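Local coordinates for protein uracil-DNA glycosylase (Epstein-Barr virus, PDB 6LYJ) that is a viral member of the uracil-DNA glycosylase superfamily, an alpha/beta protein with a central parallel sheet, modelled here in complex with the protein SAUGI, at residues W34-Q39 with L177-L182; C185-G191 with H206-Q212. All coordinates share one frame. Residue numbers count along the deposited sequence, not the author numbering.

Contact 1 of 2, residues W34-Q39 with L177-L182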
ATOM      1  N   TRP A  34      18.394  14.955   5.973  1.00 18.25           N
ATOM      2  CA  TRP A  34      18.045  14.439   4.654  1.00 20.88           C
ATOM      3  C   TRP A  34      18.569  15.340   3.546  1.00 22.07           C
ATOM      4  O   TRP A  34      18.978  14.850   2.488  1.00 21.55           O
ATOM      5  CB  TRP A  34      16.537  14.231   4.536  1.00 20.94           C
ATOM      6  CG  TRP A  34      16.146  12.849   4.944  1.00 23.08           C
ATOM      7  CD1 TRP A  34      15.851  12.411   6.202  1.00 24.25           C
ATOM      8  CD2 TRP A  34      16.051  11.706   4.086  1.00 23.44           C
ATOM      9  NE1 TRP A  34      15.559  11.066   6.177  1.00 24.80           N
ATOM     10  CE2 TRP A  34      15.676  10.611   4.889  1.00 23.35           C
ATOM     11  CE3 TRP A  34      16.240  11.505   2.714  1.00 25.25           C
ATOM     12  CZ2 TRP A  34      15.483   9.333   4.366  1.00 23.05           C
ATOM     13  CZ3 TRP A  34      16.050  10.234   2.196  1.00 26.07           C
ATOM     14  CH2 TRP A  34      15.675   9.166   3.020  1.00 21.24           C
ATOM     15  N   LEU A  35      18.538  16.657   3.748  1.00 24.85           N
ATOM     16  CA  LEU A  35      19.141  17.553   2.765  1.00 26.74           C
ATOM     17  C   LEU A  35      20.631  17.270   2.621  1.00 25.29           C
ATOM     18  O   LEU A  35      21.151  17.199   1.503  1.00 24.47           O
ATOM     19  CB  LEU A  35      18.901  19.009   3.160  1.00 32.01           C
ATOM     20  CG  LEU A  35      17.443  19.471   3.099  1.00 34.27           C
ATOM     21  CD1 LEU A  35      17.303  20.893   3.630  1.00 34.07           C
ATOM     22  CD2 LEU A  35      16.882  19.350   1.690  1.00 34.50           C
ATOM     23  N   ASP A  36      21.332  17.096   3.746  1.00 28.82           N
ATOM     24  CA  ASP A  36      22.741  16.711   3.694  1.00 31.66           C
ATOM     25  C   ASP A  36      22.927  15.372   2.987  1.00 32.28           C
ATOM     26  O   ASP A  36      23.874  15.197   2.211  1.00 33.81           O
ATOM     27  CB  ASP A  36      23.326  16.651   5.107  1.00 36.07           C
ATOM     28  CG  ASP A  36      23.310  17.998   5.807  1.00 43.90           C
ATOM     29  OD1 ASP A  36      23.238  19.032   5.109  1.00 46.40           O
ATOM     30  OD2 ASP A  36      23.377  18.024   7.056  1.00 46.43           O
ATOM     31  N   PHE A  37      22.043  14.408   3.261  1.00 29.47           N
ATOM     32  CA  PHE A  37      22.172  13.072   2.689  1.00 26.11           C
ATOM     33  C   PHE A  37      21.952  13.071   1.181  1.00 27.49           C
ATOM     34  O   PHE A  37      22.681  12.400   0.443  1.00 25.55           O
ATOM     35  CB  PHE A  37      21.179  12.134   3.375  1.00 23.63           C
ATOM     36  CG  PHE A  37      21.280  10.703   2.935  1.00 27.08           C
ATOM     37  CD1 PHE A  37      22.260   9.871   3.451  1.00 29.13           C
ATOM     38  CD2 PHE A  37      20.374  10.181   2.024  1.00 26.27           C
ATOM     39  CE1 PHE A  37      22.346   8.550   3.056  1.00 27.75           C
ATOM     40  CE2 PHE A  37      20.455   8.859   1.625  1.00 27.52           C
ATOM     41  CZ  PHE A  37      21.441   8.044   2.143  1.00 28.50           C
ATOM     42  N   LEU A  38      20.947  13.807   0.703  1.00 27.74           N
ATOM     43  CA  LEU A  38      20.607  13.747  -0.711  1.00 26.30           C
ATOM     44  C   LEU A  38      21.552  14.575  -1.572  1.00 27.24           C
ATOM     45  O   LEU A  38      21.807  14.207  -2.723  1.00 28.20           O
ATOM     46  CB  LEU A  38      19.168  14.223  -0.922  1.00 24.71           C
ATOM     47  CG  LEU A  38      18.055  13.391  -0.279  1.00 23.84           C
ATOM     48  CD1 LEU A  38      16.699  14.065  -0.472  1.00 19.07           C
ATOM     49  CD2 LEU A  38      18.043  11.971  -0.832  1.00 21.52           C
ATOM     50  N   GLN A  39      22.102  15.661  -1.025  1.00 25.79           N
ATOM     51  CA  GLN A  39      22.990  16.554  -1.769  1.00 30.00           C
ATOM     52  C   GLN A  39      22.350  16.971  -3.091  1.00 25.79           C
ATOM     53  O   GLN A  39      22.944  16.851  -4.165  1.00 26.20           O
ATOM     54  CB  GLN A  39      24.358  15.908  -2.001  1.00 37.85           C
ATOM     55  CG  GLN A  39      25.105  15.537  -0.731  1.00 43.61           C
ATOM     56  CD  GLN A  39      25.565  16.753   0.047  1.00 51.76           C
ATOM     57  OE1 GLN A  39      25.938  17.773  -0.533  1.00 56.75           O
ATOM     58  NE2 GLN A  39      25.540  16.653   1.371  1.00 53.48           N
ATOM     59  N   LEU A 177      19.445   6.993  -4.255  1.00 15.92           N
ATOM     60  CA  LEU A 177      20.469   7.520  -3.365  1.00 18.42           C
ATOM     61  C   LEU A 177      20.633   6.644  -2.132  1.00 17.94           C
ATOM     62  O   LEU A 177      21.743   6.497  -1.621  1.00 20.10           O
ATOM     63  CB  LEU A 177      20.147   8.964  -2.984  1.00 20.17           C
ATOM     64  CG  LEU A 177      20.954   9.983  -3.795  1.00 30.28           C
ATOM     65  CD1 LEU A 177      20.834   9.713  -5.289  1.00 31.52           C
ATOM     66  CD2 LEU A 177      20.509  11.391  -3.480  1.00 38.43           C
ATOM     67  N   LEU A 178      19.545   6.063  -1.628  1.00 13.64           N
ATOM     68  CA  LEU A 178      19.677   5.114  -0.525  1.00 14.93           C
ATOM     69  C   LEU A 178      20.537   3.930  -0.944  1.00 16.66           C
ATOM     70  O   LEU A 178      21.435   3.506  -0.207  1.00 17.32           O
ATOM     71  CB  LEU A 178      18.298   4.642  -0.063  1.00 15.16           C
ATOM     72  CG  LEU A 178      17.422   5.654   0.680  1.00 18.16           C
ATOM     73  CD1 LEU A 178      15.990   5.168   0.708  1.00 15.96           C
ATOM     74  CD2 LEU A 178      17.941   5.879   2.098  1.00 17.08           C
ATOM     75  N   SER A 179      20.283   3.394  -2.140  1.00 14.93           N
ATOM     76  CA  SER A 179      21.093   2.288  -2.646  1.00 18.70           C
ATOM     77  C   SER A 179      22.559   2.689  -2.788  1.00 24.75           C
ATOM     78  O   SER A 179      23.462   1.929  -2.415  1.00 19.02           O
ATOM     79  CB  SER A 179      20.539   1.815  -3.990  1.00 16.97           C
ATOM     80  OG  SER A 179      21.326   0.774  -4.539  1.00 18.97           O
ATOM     81  N   GLU A 180      22.809   3.890  -3.310  1.00 22.92           N
ATOM     82  CA  GLU A 180      24.175   4.331  -3.579  1.00 23.65           C
ATOM     83  C   GLU A 180      24.944   4.638  -2.296  1.00 26.73           C
ATOM     84  O   GLU A 180      26.114   4.257  -2.159  1.00 23.19           O
ATOM     85  CB  GLU A 180      24.138   5.555  -4.493  1.00 27.30           C
ATOM     86  CG  GLU A 180      25.464   6.264  -4.670  1.00 37.29           C
ATOM     87  CD  GLU A 180      25.308   7.606  -5.364  1.00 49.26           C
ATOM     88  OE1 GLU A 180      24.391   7.737  -6.203  1.00 53.38           O
ATOM     89  OE2 GLU A 180      26.101   8.526  -5.075  1.00 52.63           O
ATOM     90  N   ARG A 181      24.308   5.327  -1.349  1.00 23.49           N
ATOM     91  CA  ARG A 181      24.990   5.901  -0.196  1.00 24.90           C
ATOM     92  C   ARG A 181      25.062   4.960   0.998  1.00 24.67           C
ATOM     93  O   ARG A 181      25.989   5.077   1.808  1.00 26.60           O
ATOM     94  CB  ARG A 181      24.288   7.192   0.239  1.00 31.53           C
ATOM     95  CG  ARG A 181      24.204   8.261  -0.841  1.00 37.61           C
ATOM     96  CD  ARG A 181      25.331   9.269  -0.766  1.00 46.03           C
ATOM     97  NE  ARG A 181      25.344  10.124  -1.951  1.00 55.65           N
ATOM     98  CZ  ARG A 181      24.898  11.376  -1.976  1.00 60.73           C
ATOM     99  NH1 ARG A 181      24.413  11.928  -0.874  1.00 65.46           N
ATOM    100  NH2 ARG A 181      24.944  12.080  -3.100  1.00 58.46           N
ATOM    101  N   LEU A 182      24.106   4.044   1.142  1.00 18.74           N
ATOM    102  CA  LEU A 182      24.140   3.102   2.251  1.00 23.82           C
ATOM    103  C   LEU A 182      25.038   1.919   1.915  1.00 23.73           C
ATOM    104  O   LEU A 182      25.032   1.414   0.789  1.00 24.36           O
ATOM    105  CB  LEU A 182      22.729   2.614   2.584  1.00 21.79           C
ATOM    106  CG  LEU A 182      21.748   3.684   3.074  1.00 25.03           C
ATOM    107  CD1 LEU A 182      20.370   3.081   3.308  1.00 24.64           C
ATOM    108  CD2 LEU A 182      22.268   4.364   4.338  1.00 25.37           C
TER
HETATM  109  O   HOH W   1      24.417  14.602  -5.028  1.00 47.99           O
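Phe37 loses more surface here than any other residue of the two segments. Its chi1 is t, and the ring reaches across to the C-terminal end of helix 167-181. There Phe37 CZ lies 3.5 Å from Arg181 CB and 4.4 Å from Leu182 CD2, and Phe37 CE2 lies 3.9 Å from Leu178 CD2. Arg181 comes next. Beyond CB, its side chain runs back over the end of helix 32-38. A water accepts a weak hydrogen bond from Arg181 NH2 (3.2 Å) and donates one to Gln39 O (2.8 Å). Phe37 O and Arg181 NH1, 2.2 Å apart, are too close in the model. Arg181 NE also makes a salt bridge with Glu180 OE2 at 3.6 Å. Leu177 is the third main residue. Its CD2 packs on Leu38 CD2 at 3.7 Å. Gln39 leaves the helix with positive phi. The two short helical segments cross at 71° with axes 11.5 Å apart, so large side chains must fill the gap. This is plain helix-helix packing. Deeper in, Trp34 CH2 meets Leu178 CD2 at 4.1 Å. Trp34 and Leu178 both touch Leu146 of strand 145-149. Trp34 and Leu38 pack further back along helix 167-181, on Val174 and Phe170, so helix 32-38 is joined to helix 167-181 and to the sheet.

Contact 2 of 2, residues C185-G191 with H206-Q212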
ATOM      1  N   CYS A 185      21.742  -2.467   3.104  1.00 21.34           N
ATOM      2  CA  CYS A 185      20.354  -2.131   3.378  1.00 19.06           C
ATOM      3  C   CYS A 185      19.460  -3.220   2.803  1.00 17.72           C
ATOM      4  O   CYS A 185      19.821  -3.882   1.828  1.00 17.39           O
ATOM      5  CB  CYS A 185      20.001  -0.762   2.787  1.00 17.10           C
ATOM      6  SG  CYS A 185      18.401  -0.111   3.286  1.00 20.00           S
ATOM      7  N   VAL A 186      18.294  -3.413   3.430  1.00 17.61           N
ATOM      8  CA  VAL A 186      17.265  -4.325   2.936  1.00 20.07           C
ATOM      9  C   VAL A 186      16.155  -3.510   2.286  1.00 18.71           C
ATOM     10  O   VAL A 186      15.740  -2.471   2.815  1.00 17.45           O
ATOM     11  CB  VAL A 186      16.702  -5.209   4.068  1.00 22.37           C
ATOM     12  CG1 VAL A 186      15.642  -6.167   3.527  1.00 21.01           C
ATOM     13  CG2 VAL A 186      17.818  -5.977   4.766  1.00 22.89           C
ATOM     14  N   PHE A 187      15.681  -3.973   1.129  1.00 13.56           N
ATOM     15  CA  PHE A 187      14.574  -3.356   0.405  1.00 14.35           C
ATOM     16  C   PHE A 187      13.476  -4.395   0.213  1.00 14.33           C
ATOM     17  O   PHE A 187      13.718  -5.452  -0.378  1.00 17.00           O
ATOM     18  CB  PHE A 187      15.028  -2.807  -0.954  1.00 15.80           C
ATOM     19  CG  PHE A 187      16.030  -1.686  -0.858  1.00 17.91           C
ATOM     20  CD1 PHE A 187      17.362  -1.947  -0.571  1.00 22.31           C
ATOM     21  CD2 PHE A 187      15.636  -0.373  -1.052  1.00 16.19           C
ATOM     22  CE1 PHE A 187      18.284  -0.917  -0.481  1.00 20.98           C
ATOM     23  CE2 PHE A 187      16.551   0.662  -0.963  1.00 17.94           C
ATOM     24  CZ  PHE A 187      17.876   0.389  -0.679  1.00 18.93           C
ATOM     25  N   MET A 188      12.278  -4.102   0.722  1.00 12.43           N
ATOM     26  CA  MET A 188      11.137  -5.011   0.632  1.00 20.16           C
ATOM     27  C   MET A 188      10.151  -4.447  -0.388  1.00 17.25           C
ATOM     28  O   MET A 188       9.517  -3.416  -0.141  1.00 15.97           O
ATOM     29  CB  MET A 188      10.471  -5.201   1.993  1.00 21.03           C
ATOM     30  CG  MET A 188      11.387  -5.742   3.093  1.00 22.51           C
ATOM     31  SD  MET A 188      10.492  -5.963   4.644  1.00 19.59           S
ATOM     32  CE  MET A 188      11.768  -6.616   5.720  1.00 18.07           C
ATOM     33  N   LEU A 189      10.021  -5.130  -1.522  1.00 15.24           N
ATOM     34  CA  LEU A 189       9.180  -4.700  -2.636  1.00 18.79           C
ATOM     35  C   LEU A 189       8.026  -5.687  -2.792  1.00 21.62           C
ATOM     36  O   LEU A 189       8.230  -6.815  -3.253  1.00 17.02           O
ATOM     37  CB  LEU A 189      10.006  -4.603  -3.919  1.00 19.25           C
ATOM     38  CG  LEU A 189      11.336  -3.851  -3.768  1.00 16.57           C
ATOM     39  CD1 LEU A 189      12.113  -3.792  -5.076  1.00 17.81           C
ATOM     40  CD2 LEU A 189      11.081  -2.452  -3.246  1.00 15.62           C
ATOM     41  N   TRP A 190       6.819  -5.262  -2.415  1.00 12.15           N
ATOM     42  CA  TRP A 190       5.637  -6.121  -2.416  1.00 12.46           C
ATOM     43  C   TRP A 190       4.694  -5.703  -3.539  1.00 14.12           C
ATOM     44  O   TRP A 190       4.204  -4.570  -3.549  1.00 16.80           O
ATOM     45  CB  TRP A 190       4.913  -6.041  -1.072  1.00 12.26           C
ATOM     46  CG  TRP A 190       5.776  -6.375   0.103  1.00 16.22           C
ATOM     47  CD1 TRP A 190       6.771  -7.305   0.150  1.00 17.23           C
ATOM     48  CD2 TRP A 190       5.724  -5.775   1.402  1.00 16.11           C
ATOM     49  NE1 TRP A 190       7.340  -7.327   1.400  1.00 15.91           N
ATOM     50  CE2 TRP A 190       6.716  -6.398   2.188  1.00 18.31           C
ATOM     51  CE3 TRP A 190       4.936  -4.774   1.978  1.00 16.86           C
ATOM     52  CZ2 TRP A 190       6.941  -6.051   3.523  1.00 14.25           C
ATOM     53  CZ3 TRP A 190       5.162  -4.431   3.304  1.00 16.21           C
ATOM     54  CH2 TRP A 190       6.155  -5.072   4.061  1.00 13.67           C
ATOM     55  N   GLY A 191       4.416  -6.622  -4.461  1.00 17.66           N
ATOM     56  CA  GLY A 191       3.537  -6.340  -5.576  1.00 13.87           C
ATOM     57  C   GLY A 191       4.274  -5.784  -6.784  1.00 15.71           C
ATOM     58  O   GLY A 191       5.473  -5.499  -6.754  1.00 13.33           O
ATOM     59  N   HIS A 206      22.943  -4.726  -1.707  1.00 22.71           N
ATOM     60  CA  HIS A 206      21.767  -4.737  -0.857  1.00 21.16           C
ATOM     61  C   HIS A 206      20.935  -5.989  -1.093  1.00 21.54           C
ATOM     62  O   HIS A 206      20.972  -6.596  -2.169  1.00 19.22           O
ATOM     63  CB  HIS A 206      20.924  -3.481  -1.097  1.00 16.00           C
ATOM     64  CG  HIS A 206      21.698  -2.209  -0.949  1.00 20.12           C
ATOM     65  ND1 HIS A 206      22.373  -1.881   0.207  1.00 20.27           N
ATOM     66  CD2 HIS A 206      21.919  -1.193  -1.816  1.00 19.15           C
ATOM     67  CE1 HIS A 206      22.969  -0.712   0.050  1.00 20.15           C
ATOM     68  NE2 HIS A 206      22.710  -0.273  -1.169  1.00 20.51           N
ATOM     69  N   LEU A 207      20.180  -6.366  -0.067  1.00 21.24           N
ATOM     70  CA  LEU A 207      19.249  -7.480  -0.152  1.00 20.44           C
ATOM     71  C   LEU A 207      17.915  -6.947  -0.659  1.00 20.94           C
ATOM     72  O   LEU A 207      17.285  -6.109  -0.004  1.00 17.60           O
ATOM     73  CB  LEU A 207      19.080  -8.153   1.207  1.00 19.46           C
ATOM     74  CG  LEU A 207      18.078  -9.302   1.262  1.00 22.87           C
ATOM     75  CD1 LEU A 207      18.478 -10.384   0.269  1.00 24.38           C
ATOM     76  CD2 LEU A 207      17.978  -9.868   2.672  1.00 20.36           C
ATOM     77  N   VAL A 208      17.488  -7.424  -1.820  1.00 17.65           N
ATOM     78  CA  VAL A 208      16.218  -7.011  -2.403  1.00 20.09           C
ATOM     79  C   VAL A 208      15.249  -8.175  -2.259  1.00 17.75           C
ATOM     80  O   VAL A 208      15.417  -9.222  -2.895  1.00 18.16           O
ATOM     81  CB  VAL A 208      16.381  -6.585  -3.867  1.00 21.06           C
ATOM     82  CG1 VAL A 208      15.037  -6.168  -4.453  1.00 16.40           C
ATOM     83  CG2 VAL A 208      17.400  -5.456  -3.967  1.00 17.32           C
ATOM     84  N   LEU A 209      14.246  -7.998  -1.405  1.00 17.13           N
ATOM     85  CA  LEU A 209      13.236  -9.013  -1.142  1.00 18.02           C
ATOM     86  C   LEU A 209      11.957  -8.651  -1.883  1.00 21.08           C
ATOM     87  O   LEU A 209      11.457  -7.528  -1.757  1.00 19.16           O
ATOM     88  CB  LEU A 209      12.965  -9.134   0.360  1.00 19.39           C
ATOM     89  CG  LEU A 209      14.176  -9.445   1.245  1.00 22.70           C
ATOM     90  CD1 LEU A 209      13.825  -9.301   2.718  1.00 21.59           C
ATOM     91  CD2 LEU A 209      14.684 -10.851   0.955  1.00 16.24           C
ATOM     92  N   THR A 210      11.434  -9.599  -2.656  1.00 16.96           N
ATOM     93  CA  THR A 210      10.231  -9.377  -3.440  1.00 20.40           C
ATOM     94  C   THR A 210       9.212 -10.463  -3.138  1.00 22.90           C
ATOM     95  O   THR A 210       9.565 -11.594  -2.789  1.00 23.98           O
ATOM     96  CB  THR A 210      10.521  -9.365  -4.948  1.00 19.13           C
ATOM     97  OG1 THR A 210      10.966 -10.662  -5.355  1.00 22.89           O
ATOM     98  CG2 THR A 210      11.591  -8.337  -5.287  1.00 16.65           C
ATOM     99  N   SER A 211       7.941 -10.103  -3.277  1.00 23.44           N
ATOM    100  CA  SER A 211       6.836 -11.048  -3.158  1.00 22.71           C
ATOM    101  C   SER A 211       5.585 -10.366  -3.691  1.00 23.09           C
ATOM    102  O   SER A 211       5.604  -9.189  -4.067  1.00 22.42           O
ATOM    103  CB  SER A 211       6.636 -11.513  -1.712  1.00 18.84           C
ATOM    104  OG  SER A 211       5.987 -10.520  -0.940  1.00 19.94           O
ATOM    105  N   GLN A 212       4.489 -11.118  -3.713  1.00 19.24           N
ATOM    106  CA  GLN A 212       3.194 -10.521  -3.991  1.00 19.03           C
ATOM    107  C   GLN A 212       2.815  -9.536  -2.891  1.00 16.88           C
ATOM    108  O   GLN A 212       3.375  -9.538  -1.792  1.00 19.91           O
ATOM    109  CB  GLN A 212       2.121 -11.597  -4.125  1.00 22.22           C
ATOM    110  CG  GLN A 212       2.171 -12.336  -5.443  1.00 29.30           C
ATOM    111  CD  GLN A 212       1.014 -13.292  -5.605  1.00 38.17           C
ATOM    112  OE1 GLN A 212       0.492 -13.821  -4.627  1.00 40.60           O
ATOM    113  NE2 GLN A 212       0.600 -13.512  -6.845  1.00 39.08           N
TER
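Leu209 lies across two side chains of the adjacent strand. Its CD1 is 3.7 Å from Val186 CG1 and 4.3 Å from Met188 CG. The two strands, 186-190 and 207-211, belong to a beta-alpha-beta unit whose helix is 191-195. They run parallel, and their axes come within 4.8 Å at 17°. Strand 207-211 is outermost in the four-stranded parallel sheet of this chain, and 186-190 lies between it and 85-89. Residues pair in step, from Val186 with Leu207 to Trp190 with Ser211. Phe187 and Leu189 donate to and accept from the residues flanking their partners, as parallel strands require. Phe187 N bonds Leu207 O at 2.9 Å, and Leu209 N bonds Phe187 O at 2.8 Å. Leu189 N bonds Leu209 O at 2.8 Å, while Ser211 N to Leu189 O is weak at 3.3 Å. Val186, Met188, Leu207 and Leu209 face helix 235-245. On the other face, Leu189 CD1 packs on Val208 CG1 at 3.8 Å. At the start of the pair, Phe187 CE1 sits over one face of the His206 ring, 3.7 Å from His206 CG. At the far end, Trp190 NE1 is hydrogen-bonded to His235. Gly191 has phi 89°, where a CB would jam against the preceding carbonyl. Its backbone closes the pairing: Gly191 N donates to Ser211 O at 2.9 Å.

In the fold
Contacts 1 and 2 follow one another along the chain. Segment 177-182 holds the end of helix 167-181, and strand 186-190 of contact 2 is the next element in the chain. The centres of the two contacts are about 19 Å apart, yet they touch. His206 NE2 lies 2.6 Å from Ser179 O, a probable hydrogen bond, and His206 CE1 packs 3.1 Å from Leu182 O. Phe187 CZ also comes within 4.1 Å of Ser179 N. Thus the start of the paired strands meets the end of the helix. The centre of contact 2 lies nearer the centre of the chain than that of contact 1. At its other end, Gln212 packs on an acidic side chain of SAUGI, whereas no other protein chain touches contact 1.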